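Local atomic coordinates of putative lipoprotein (Bacteroides fragilis, PDB entry 3QNK), a protein that is of unknown specificity but, as a SusD-family lipoprotein of the outer membrane, probably binds glycans at the cell surface for uptake. Residues Q72-W77 with V123-G128; E78-K83 with A116-E121; V129-K134 with K150-F155. One frame throughout, in Å; residues are numbered along the deposited sequence.

Contact 1: Q72-W77 with V123-G128; sequences QDDDVW and VKRYGG. With PO4 (phosphate ion), chain F.
Tyr-126 reaches across to 72-77 with its hydroxyl leading, and two groups of that segment meet the oxygen. Its OH donates to Asp-73 OD2, 2.5 Å away, and it accepts the backbone N-H of Trp-77, N to OH 2.9 Å, in a bond bent to 141°. The carboxylate of Asp-73 stands steeply to the phenol, planes 76° apart, with OD2 near the ring plane at its edge. Trp-77 approaches the same ring from above: CE3 of the indole lies over the centre of one face, and the six-membered ring makes an edge-to-face (T-shaped) pair, centroids 5.1 Å apart, with the indole edge turned to the phenol face. These contacts join the start of helix 76-93 to the end of helix 101-126, two neighbouring helices of the alpha-alpha superhelix; Gly-127, with positive phi, is where the second helix breaks off. Beside them Arg-125 crosses Val-76 at about a right angle, and Val-76 CG2 sits over the centre of one guanidinium face, 3.5 Å from CZ. At the edge, NH2 of Arg-125 forms a salt bridge with Asp-74 OD2 at 2.7 Å, almost in the guanidinium plane and onto the anti lone pair, although the two planar groups are turned 80° apart. A phosphate ion, probably from the crystallisation liquor, accepts from both NH1 and NH2 through O1. Glu-121 holds NH1 in a further salt bridge, and Asp-74 OD1 pairs with Arg-42.

Contact 2: E78-K83 with A116-E121; sequences EDYYVK and AMFYFE. With ACT (acetate ion), chain I.
Phe-118 meets Lys-83 with CG anti to its carbonyl carbon (chi1 -63°), while Lys-83 CG is also anti to the carbonyl carbon (chi1 -59°), and the lysine side chain crosses the phenylalanine at about a right angle. Lys-83 CB lies over one face of the phenyl ring, offset toward the rim, in a CH-pi contact 3.9 Å from the centroid; farther out, CD approaches CD1 and CE1. Lys-83 CE then rests over the centre of the Tyr-80 ring, so the aliphatic part of one lysine touches both aromatic rings. Tyr-80 points from helix 76-93 toward its antiparallel neighbour, helix 101-126. Its CD2 comes 3.4 Å from Phe-118 O, and its CE2 reaches Glu-121 CB at 3.6 Å. The short segments of the two helices run at 162° with their axes 9.5 Å apart, an antiparallel helical hairpin consistent with the TPR-like helical arrays of the SusD family. Tyr-81 and Tyr-119 start away from the interface but bend back to it, and their side chains cross at about a right angle with the two CE1 atoms 4.1 Å apart. Their hydroxyls are taken by the backbone N-H groups of Ile-130 and Leu-132. At the other margin Tyr-80 OH donates to OXT of an acetate ion, probably from the crystallisation liquor, 3.0 Å away, whose methyl carbon touches Glu-121 CG. Between the two segments the adhesion is therefore apolar and aromatic, while the charged ends find partners beyond it, Glu-30 for Lys-83 NZ and Arg-125 for Glu-121, which probably offsets the cost of bringing these charges to a largely buried interface.

Contact 3: V129-K134 with K150-F155; sequences VILLDK and KECYDF
Leu-131 and Cys-152 mark the nearest backbone approach, CA to CA 6.9 Å, where 129-134, extended from Val-129 to Leu-132 but in no regular strand, passes helix 149-166. Val-129 N donates to Cys-152 SG over 3.3 Å, and the N-H points almost straight at the sulfur (176°). With SG anti to its own carbonyl carbon (chi1 -65°), the thiol is turned to the 129-134 chain, where it meets that N-H. The same sulfur is touched by two apolar groups, CG2 of Val-129 and CD2 of Leu-131, the latter at 3.8 Å, so it serves both as acceptor and as a packing surface. Leu-131 points toward the helix and its two methyl branches divide the work. CD1 rests against the backbone at Glu-151 O, 3.7 Å away, whereas CD2 is shared between Cys-152 SG and the Phe-155 side chain, reaching CG of that ring at 3.9 Å. The leucine and phenylalanine side chains lie side by side but run in opposing senses. Phe-155 CG is anti to the backbone N (chi1 -170°), and the far end of the ring meets the next residues of the loop: CZ lies 3.9 Å from Leu-132 O, and Asp-133 CB is at the ring edge, 4.2 Å from CE2. Tyr-119 of helix 101-126 adds an edge-to-face partner to Phe-155, and the Val-123 side chain packs on Cys-152. Glu-151 and Asp-133 lie at the more exposed margin. In the alpha-alpha superhelix of this SusD-like protein the arrangement belongs to a helix-to-helix connection: the chain leaving helix 101-126 is laid against the first turns of helix 149-166, the next helix in sequence, by one N-H to sulfur bond and a leucine seated between cysteine and phenylalanine.

How the contacts relate
All three contacts lie within the N-terminal region related to the SusD family, on one side of the chain's centre. Contacts 1 and 2 join helix 76-93 to helix 101-126, their centres about 9 Å apart, and contact 2 is nested in sequence inside the loop that contact 1 closes. Contact 3 follows both in the chain and brings in helix 149-166; its centre is about 14 Å from that of contact 1 and about 11 Å from that of contact 2. Gly-128 runs directly into Val-129, and Trp-77 of contact 1 packs against Val-129. The three contacts thus pack helices 76-93, 101-126 and 149-166, with the connecting loop, against one another in the superhelix.

Contact 1: Q72-W77 with V123-G128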
loop_
_atom_site.group_PDB
_atom_site.type_symbol
_atom_site.label_atom_id
_atom_site.label_comp_id
_atom_site.label_asym_id
_atom_site.label_seq_id
_atom_site.Cartn_x
_atom_site.Cartn_y
_atom_site.Cartn_z
ATOM N N GLN B 72 4.990 -9.544 8.785
ATOM C CA GLN B 72 4.592 -10.350 7.628
ATOM C C GLN B 72 3.088 -10.653 7.685
ATOM O O GLN B 72 2.652 -11.787 7.484
ATOM C CB GLN B 72 5.466 -11.605 7.490
ATOM C CG GLN B 72 6.932 -11.223 7.284
ATOM C CD GLN B 72 7.890 -12.287 6.854
ATOM O OE1 GLN B 72 7.560 -13.466 6.625
ATOM N NE2 GLN B 72 9.116 -11.848 6.700
ATOM N N ASP B 73 2.299 -9.588 7.961
ATOM C CA ASP B 73 0.838 -9.587 8.119
ATOM C C ASP B 73 0.132 -9.387 6.792
ATOM O O ASP B 73 -1.100 -9.374 6.743
ATOM C CB ASP B 73 0.422 -8.482 9.110
ATOM C CG ASP B 73 0.709 -7.047 8.692
ATOM O OD1 ASP B 73 1.692 -6.828 7.935
ATOM O OD2 ASP B 73 -0.057 -6.137 9.119
ATOM N N ASP B 74 0.924 -9.237 5.712
ATOM C CA ASP B 74 0.483 -9.044 4.332
ATOM C C ASP B 74 -0.259 -7.715 4.198
ATOM O O ASP B 74 -1.155 -7.588 3.357
ATOM C CB ASP B 74 -0.390 -10.232 3.870
ATOM C CG ASP B 74 0.195 -11.608 4.169
ATOM O OD1 ASP B 74 1.452 -11.765 4.063
ATOM O OD2 ASP B 74 -0.594 -12.529 4.499
ATOM N N ASP B 75 0.098 -6.732 5.059
ATOM C CA ASP B 75 -0.439 -5.366 5.139
ATOM C C ASP B 75 -1.934 -5.354 5.351
ATOM O O ASP B 75 -2.601 -4.379 4.958
ATOM C CB ASP B 75 -0.072 -4.573 3.868
ATOM C CG ASP B 75 1.426 -4.438 3.631
ATOM O OD1 ASP B 75 2.107 -3.798 4.466
ATOM O OD2 ASP B 75 1.908 -4.918 2.583
ATOM N N VAL B 76 -2.475 -6.431 5.986
ATOM C CA VAL B 76 -3.920 -6.558 6.180
ATOM C C VAL B 76 -4.459 -5.438 7.111
ATOM O O VAL B 76 -5.462 -4.828 6.761
ATOM C CB VAL B 76 -4.358 -7.979 6.587
ATOM C CG1 VAL B 76 -5.825 -8.013 7.069
ATOM C CG2 VAL B 76 -4.196 -8.916 5.394
ATOM N N TRP B 77 -3.772 -5.134 8.224
ATOM C CA TRP B 77 -4.192 -4.070 9.134
ATOM C C TRP B 77 -4.303 -2.707 8.387
ATOM O O TRP B 77 -5.366 -2.078 8.421
ATOM C CB TRP B 77 -3.222 -3.975 10.325
ATOM C CG TRP B 77 -3.678 -3.047 11.417
ATOM C CD1 TRP B 77 -3.614 -1.688 11.415
ATOM C CD2 TRP B 77 -4.216 -3.423 12.696
ATOM N NE1 TRP B 77 -4.057 -1.191 12.620
ATOM C CE2 TRP B 77 -4.448 -2.229 13.420
ATOM C CE3 TRP B 77 -4.546 -4.655 13.296
ATOM C CZ2 TRP B 77 -5.013 -2.223 14.703
ATOM C CZ3 TRP B 77 -5.105 -4.649 14.565
ATOM C CH2 TRP B 77 -5.332 -3.444 15.258
ATOM N N VAL B 123 -9.764 -9.959 11.869
ATOM C CA VAL B 123 -9.994 -10.707 13.109
ATOM C C VAL B 123 -9.375 -12.097 13.047
ATOM O O VAL B 123 -8.715 -12.481 14.018
ATOM C CB VAL B 123 -11.496 -10.743 13.503
ATOM C CG1 VAL B 123 -11.742 -11.623 14.724
ATOM C CG2 VAL B 123 -11.990 -9.334 13.776
ATOM N N LYS B 124 -9.516 -12.830 11.913
ATOM C CA LYS B 124 -8.937 -14.183 11.787
ATOM C C LYS B 124 -7.377 -14.157 11.919
ATOM O O LYS B 124 -6.784 -15.177 12.239
ATOM C CB LYS B 124 -9.405 -14.918 10.506
ATOM C CG LYS B 124 -8.968 -14.292 9.186
ATOM C CD LYS B 124 -9.221 -15.234 7.992
ATOM C CE LYS B 124 -10.601 -15.166 7.380
ATOM N NZ LYS B 124 -10.968 -16.461 6.711
ATOM N N ARG B 125 -6.747 -12.991 11.770
ATOM C CA ARG B 125 -5.306 -12.804 11.817
ATOM C C ARG B 125 -4.831 -12.260 13.148
ATOM O O ARG B 125 -4.082 -12.939 13.850
ATOM C CB ARG B 125 -4.848 -11.855 10.686
ATOM C CG ARG B 125 -4.908 -12.450 9.292
ATOM C CD ARG B 125 -4.560 -11.396 8.277
ATOM N NE ARG B 125 -3.658 -11.868 7.219
ATOM C CZ ARG B 125 -4.076 -12.397 6.074
ATOM N NH1 ARG B 125 -5.366 -12.569 5.851
ATOM N NH2 ARG B 125 -3.204 -12.777 5.152
ATOM N N TYR B 126 -5.260 -11.029 13.494
ATOM C CA TYR B 126 -4.828 -10.306 14.696
ATOM C C TYR B 126 -5.660 -10.598 15.967
ATOM O O TYR B 126 -5.181 -10.311 17.065
ATOM C CB TYR B 126 -4.859 -8.786 14.425
ATOM C CG TYR B 126 -4.171 -8.364 13.138
ATOM C CD1 TYR B 126 -2.794 -8.170 13.090
ATOM C CD2 TYR B 126 -4.900 -8.138 11.974
ATOM C CE1 TYR B 126 -2.156 -7.784 11.911
ATOM C CE2 TYR B 126 -4.274 -7.736 10.796
ATOM C CZ TYR B 126 -2.901 -7.567 10.768
ATOM O OH TYR B 126 -2.286 -7.149 9.616
ATOM N N GLY B 127 -6.875 -11.130 15.815
ATOM C CA GLY B 127 -7.780 -11.393 16.924
ATOM C C GLY B 127 -8.611 -10.156 17.116
ATOM O O GLY B 127 -9.214 -9.670 16.151
ATOM N N GLY B 128 -8.594 -9.588 18.309
ATOM C CA GLY B 128 -9.305 -8.335 18.528
ATOM C C GLY B 128 -8.686 -7.197 17.731
ATOM O O GLY B 128 -7.461 -7.114 17.604
HETATM P P PO4 F . -6.036 -12.020 1.497
HETATM O O1 PO4 F . -5.219 -12.718 2.701
HETATM O O2 PO4 F . -5.568 -10.472 1.265
HETATM O O3 PO4 F . -6.090 -13.013 0.207
HETATM O O4 PO4 F . -7.560 -11.935 1.904
#

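Contact 2: E78-K83 with A116-E121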
loop_
_atom_site.group_PDB
_atom_site.type_symbol
_atom_site.label_atom_id
_atom_site.label_comp_id
_atom_site.label_asym_id
_atom_site.label_seq_id
_atom_site.Cartn_x
_atom_site.Cartn_y
_atom_site.Cartn_z
ATOM N N GLU B 78 -3.246 -2.301 7.673
ATOM C CA GLU B 78 -3.165 -1.074 6.883
ATOM C C GLU B 78 -4.266 -0.975 5.802
ATOM O O GLU B 78 -5.015 0.018 5.753
ATOM C CB GLU B 78 -1.793 -1.015 6.201
ATOM C CG GLU B 78 -1.454 0.321 5.555
ATOM C CD GLU B 78 -0.150 0.378 4.786
ATOM O OE1 GLU B 78 0.751 -0.454 5.051
ATOM O OE2 GLU B 78 -0.018 1.287 3.935
ATOM N N ASP B 79 -4.354 -2.013 4.951
ATOM C CA ASP B 79 -5.248 -2.064 3.816
ATOM C C ASP B 79 -6.729 -2.212 4.151
ATOM O O ASP B 79 -7.576 -1.595 3.494
ATOM C CB ASP B 79 -4.827 -3.225 2.894
ATOM C CG ASP B 79 -3.468 -3.098 2.207
ATOM O OD1 ASP B 79 -2.909 -1.974 2.184
ATOM O OD2 ASP B 79 -2.970 -4.119 1.681
ATOM N N TYR B 80 -7.048 -3.061 5.098
ATOM C CA TYR B 80 -8.419 -3.403 5.395
ATOM C C TYR B 80 -9.169 -2.308 6.158
ATOM O O TYR B 80 -10.385 -2.218 6.012
ATOM C CB TYR B 80 -8.472 -4.769 6.088
ATOM C CG TYR B 80 -8.437 -5.876 5.059
ATOM C CD1 TYR B 80 -7.288 -6.125 4.312
ATOM C CD2 TYR B 80 -9.593 -6.560 4.710
ATOM C CE1 TYR B 80 -7.273 -7.088 3.303
ATOM C CE2 TYR B 80 -9.595 -7.501 3.684
ATOM C CZ TYR B 80 -8.428 -7.776 2.995
ATOM O OH TYR B 80 -8.437 -8.723 1.997
ATOM N N TYR B 81 -8.456 -1.402 6.869
ATOM C CA TYR B 81 -9.142 -0.279 7.520
ATOM C C TYR B 81 -9.591 0.737 6.486
ATOM O O TYR B 81 -10.633 1.366 6.679
ATOM C CB TYR B 81 -8.296 0.354 8.624
ATOM C CG TYR B 81 -8.455 -0.376 9.937
ATOM C CD1 TYR B 81 -9.689 -0.434 10.580
ATOM C CD2 TYR B 81 -7.381 -1.042 10.522
ATOM C CE1 TYR B 81 -9.856 -1.139 11.772
ATOM C CE2 TYR B 81 -7.529 -1.746 11.725
ATOM C CZ TYR B 81 -8.771 -1.794 12.342
ATOM O OH TYR B 81 -8.925 -2.474 13.524
ATOM N N VAL B 82 -8.880 0.818 5.346
ATOM C CA VAL B 82 -9.238 1.695 4.204
ATOM C C VAL B 82 -10.559 1.190 3.621
ATOM O O VAL B 82 -11.479 1.977 3.379
ATOM C CB VAL B 82 -8.112 1.737 3.129
ATOM C CG1 VAL B 82 -8.547 2.509 1.897
ATOM C CG2 VAL B 82 -6.825 2.328 3.682
ATOM N N LYS B 83 -10.658 -0.155 3.439
ATOM C CA LYS B 83 -11.824 -0.871 2.909
ATOM C C LYS B 83 -13.012 -0.645 3.812
ATOM O O LYS B 83 -14.107 -0.325 3.338
ATOM C CB LYS B 83 -11.532 -2.379 2.769
ATOM C CG LYS B 83 -10.368 -2.704 1.864
ATOM C CD LYS B 83 -10.225 -4.216 1.738
ATOM C CE LYS B 83 -8.866 -4.600 1.223
ATOM N NZ LYS B 83 -8.671 -4.282 -0.232
ATOM N N ALA B 116 -18.468 -7.008 6.957
ATOM C CA ALA B 116 -18.300 -8.209 7.777
ATOM C C ALA B 116 -17.132 -9.033 7.259
ATOM O O ALA B 116 -16.289 -9.485 8.036
ATOM C CB ALA B 116 -19.575 -9.027 7.755
HETATM N N MSE B 117 -17.061 -9.189 5.937
HETATM C CA MSE B 117 -16.007 -9.908 5.248
HETATM C C MSE B 117 -14.650 -9.247 5.474
HETATM O O MSE B 117 -13.669 -9.964 5.683
HETATM C CB MSE B 117 -16.329 -9.995 3.753
HETATM C CG MSE B 117 -15.180 -10.540 2.942
HETATM SE SE MSE B 117 -15.733 -11.016 1.200
HETATM C CE MSE B 117 -16.474 -12.765 1.631
ATOM N N PHE B 118 -14.590 -7.913 5.430
ATOM C CA PHE B 118 -13.337 -7.162 5.606
ATOM C C PHE B 118 -12.833 -7.270 7.030
ATOM O O PHE B 118 -11.648 -7.553 7.202
ATOM C CB PHE B 118 -13.483 -5.691 5.187
ATOM C CG PHE B 118 -13.814 -5.498 3.730
ATOM C CD1 PHE B 118 -13.277 -6.331 2.758
ATOM C CD2 PHE B 118 -14.625 -4.454 3.319
ATOM C CE1 PHE B 118 -13.579 -6.150 1.405
ATOM C CE2 PHE B 118 -14.930 -4.272 1.960
ATOM C CZ PHE B 118 -14.396 -5.121 1.014
ATOM N N TYR B 119 -13.719 -7.111 8.039
ATOM C CA TYR B 119 -13.347 -7.241 9.440
ATOM C C TYR B 119 -12.942 -8.672 9.773
ATOM O O TYR B 119 -11.996 -8.867 10.549
ATOM C CB TYR B 119 -14.461 -6.789 10.367
ATOM C CG TYR B 119 -14.340 -5.342 10.813
ATOM C CD1 TYR B 119 -13.285 -4.924 11.623
ATOM C CD2 TYR B 119 -15.314 -4.405 10.481
ATOM C CE1 TYR B 119 -13.171 -3.598 12.035
ATOM C CE2 TYR B 119 -15.217 -3.082 10.903
ATOM C CZ TYR B 119 -14.135 -2.681 11.659
ATOM O OH TYR B 119 -14.048 -1.380 12.062
ATOM N N PHE B 120 -13.607 -9.680 9.157
ATOM C CA PHE B 120 -13.261 -11.085 9.394
ATOM C C PHE B 120 -11.845 -11.376 8.931
ATOM O O PHE B 120 -11.161 -12.097 9.629
ATOM C CB PHE B 120 -14.251 -12.042 8.722
ATOM C CG PHE B 120 -14.049 -13.517 9.023
ATOM C CD1 PHE B 120 -13.835 -13.959 10.329
ATOM C CD2 PHE B 120 -14.151 -14.470 8.012
ATOM C CE1 PHE B 120 -13.672 -15.328 10.600
ATOM C CE2 PHE B 120 -14.011 -15.837 8.296
ATOM C CZ PHE B 120 -13.771 -16.253 9.579
ATOM N N GLU B 121 -11.377 -10.781 7.811
ATOM C CA GLU B 121 -9.990 -10.957 7.346
ATOM C C GLU B 121 -8.978 -10.457 8.369
ATOM O O GLU B 121 -7.900 -11.045 8.512
ATOM C CB GLU B 121 -9.720 -10.256 6.018
ATOM C CG GLU B 121 -9.781 -11.198 4.832
ATOM C CD GLU B 121 -8.969 -12.479 4.899
ATOM O OE1 GLU B 121 -7.749 -12.386 5.156
ATOM O OE2 GLU B 121 -9.542 -13.571 4.668
HETATM C C ACT I . -11.153 -11.608 1.317
HETATM O O ACT I . -10.820 -12.413 0.398
HETATM O OXT ACT I . -10.926 -10.281 1.243
HETATM C CH3 ACT I . -11.872 -12.375 2.435
#

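Contact 3: V129-K134 with K150-F155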
loop_
_atom_site.group_PDB
_atom_site.type_symbol
_atom_site.label_atom_id
_atom_site.label_comp_id
_atom_site.label_asym_id
_atom_site.label_seq_id
_atom_site.Cartn_x
_atom_site.Cartn_y
_atom_site.Cartn_z
ATOM N N VAL B 129 -9.517 -6.349 17.130
ATOM C CA VAL B 129 -9.076 -5.182 16.334
ATOM C C VAL B 129 -9.831 -3.905 16.817
ATOM O O VAL B 129 -10.676 -3.985 17.711
ATOM C CB VAL B 129 -9.283 -5.407 14.798
ATOM C CG1 VAL B 129 -8.461 -6.575 14.278
ATOM C CG2 VAL B 129 -10.765 -5.567 14.444
ATOM N N ILE B 130 -9.557 -2.746 16.198
ATOM C CA ILE B 130 -10.276 -1.507 16.499
ATOM C C ILE B 130 -11.595 -1.563 15.744
ATOM O O ILE B 130 -11.590 -1.615 14.508
ATOM C CB ILE B 130 -9.459 -0.232 16.131
ATOM C CG1 ILE B 130 -8.134 -0.146 16.913
ATOM C CG2 ILE B 130 -10.339 1.016 16.315
ATOM C CD1 ILE B 130 -7.155 0.659 16.267
ATOM N N LEU B 131 -12.722 -1.562 16.472
ATOM C CA LEU B 131 -14.028 -1.604 15.818
ATOM C C LEU B 131 -14.489 -0.189 15.506
ATOM O O LEU B 131 -14.611 0.642 16.406
ATOM C CB LEU B 131 -15.074 -2.364 16.649
ATOM C CG LEU B 131 -14.815 -3.857 16.842
ATOM C CD1 LEU B 131 -15.810 -4.451 17.825
ATOM C CD2 LEU B 131 -14.839 -4.595 15.525
ATOM N N LEU B 132 -14.684 0.093 14.214
ATOM C CA LEU B 132 -15.135 1.381 13.698
ATOM C C LEU B 132 -16.403 1.205 12.868
ATOM O O LEU B 132 -16.426 0.413 11.924
ATOM C CB LEU B 132 -14.039 2.049 12.851
ATOM C CG LEU B 132 -12.727 2.359 13.532
ATOM C CD1 LEU B 132 -11.781 2.967 12.579
ATOM C CD2 LEU B 132 -12.916 3.319 14.678
ATOM N N ASP B 133 -17.450 1.936 13.234
ATOM C CA ASP B 133 -18.753 1.902 12.564
ATOM C C ASP B 133 -19.039 3.247 11.887
ATOM O O ASP B 133 -20.089 3.415 11.250
ATOM C CB ASP B 133 -19.874 1.560 13.575
ATOM C CG ASP B 133 -20.026 2.530 14.761
ATOM O OD1 ASP B 133 -19.093 3.337 15.005
ATOM O OD2 ASP B 133 -21.041 2.433 15.481
ATOM N N LYS B 134 -18.117 4.212 12.058
ATOM C CA LYS B 134 -18.203 5.552 11.473
ATOM C C LYS B 134 -16.845 5.923 10.883
ATOM O O LYS B 134 -15.825 5.300 11.221
ATOM C CB LYS B 134 -18.678 6.608 12.508
ATOM C CG LYS B 134 -17.808 6.774 13.774
ATOM C CD LYS B 134 -17.060 8.124 13.836
ATOM C CE LYS B 134 -17.843 9.346 14.304
ATOM N N LYS B 150 -14.036 -11.462 21.129
ATOM C CA LYS B 150 -15.459 -11.798 21.261
ATOM C C LYS B 150 -16.326 -10.683 20.709
ATOM O O LYS B 150 -17.233 -10.971 19.920
ATOM C CB LYS B 150 -15.859 -12.124 22.719
ATOM C CG LYS B 150 -17.049 -13.097 22.821
ATOM C CD LYS B 150 -16.656 -14.573 22.482
ATOM C CE LYS B 150 -17.803 -15.574 22.445
ATOM N NZ LYS B 150 -17.349 -16.935 22.018
ATOM N N GLU B 151 -16.018 -9.412 21.079
ATOM C CA GLU B 151 -16.709 -8.206 20.612
ATOM C C GLU B 151 -16.628 -8.062 19.088
ATOM O O GLU B 151 -17.601 -7.679 18.436
ATOM C CB GLU B 151 -16.062 -6.989 21.240
ATOM C CG GLU B 151 -16.854 -6.294 22.310
ATOM C CD GLU B 151 -16.341 -4.883 22.530
ATOM O OE1 GLU B 151 -15.190 -4.716 23.006
ATOM O OE2 GLU B 151 -17.069 -3.943 22.132
ATOM N N CYS B 152 -15.450 -8.346 18.528
ATOM C CA CYS B 152 -15.189 -8.270 17.099
ATOM C C CYS B 152 -16.014 -9.338 16.363
ATOM O O CYS B 152 -16.687 -9.001 15.385
ATOM C CB CYS B 152 -13.694 -8.402 16.830
ATOM S SG CYS B 152 -12.702 -7.030 17.502
ATOM N N TYR B 153 -16.063 -10.587 16.903
ATOM C CA TYR B 153 -16.886 -11.639 16.307
ATOM C C TYR B 153 -18.373 -11.259 16.389
ATOM O O TYR B 153 -19.105 -11.493 15.431
ATOM C CB TYR B 153 -16.614 -13.006 16.946
ATOM C CG TYR B 153 -15.416 -13.704 16.345
ATOM C CD1 TYR B 153 -15.440 -14.178 15.039
ATOM C CD2 TYR B 153 -14.256 -13.892 17.082
ATOM C CE1 TYR B 153 -14.331 -14.817 14.481
ATOM C CE2 TYR B 153 -13.150 -14.542 16.541
ATOM C CZ TYR B 153 -13.187 -14.999 15.240
ATOM O OH TYR B 153 -12.058 -15.587 14.722
ATOM N N ASP B 154 -18.789 -10.579 17.489
ATOM C CA ASP B 154 -20.156 -10.064 17.665
ATOM C C ASP B 154 -20.472 -9.013 16.597
ATOM O O ASP B 154 -21.537 -9.079 15.990
ATOM C CB ASP B 154 -20.360 -9.460 19.061
ATOM C CG ASP B 154 -20.438 -10.433 20.213
ATOM O OD1 ASP B 154 -20.617 -11.645 19.961
ATOM O OD2 ASP B 154 -20.408 -9.976 21.372
ATOM N N PHE B 155 -19.533 -8.072 16.344
ATOM C CA PHE B 155 -19.677 -7.021 15.324
ATOM C C PHE B 155 -19.880 -7.642 13.943
ATOM O O PHE B 155 -20.865 -7.316 13.291
ATOM C CB PHE B 155 -18.449 -6.076 15.329
ATOM C CG PHE B 155 -18.586 -4.829 14.497
ATOM C CD1 PHE B 155 -18.361 -4.857 13.124
ATOM C CD2 PHE B 155 -18.884 -3.612 15.087
ATOM C CE1 PHE B 155 -18.489 -3.705 12.353
ATOM C CE2 PHE B 155 -18.975 -2.455 14.320
ATOM C CZ PHE B 155 -18.791 -2.514 12.955
#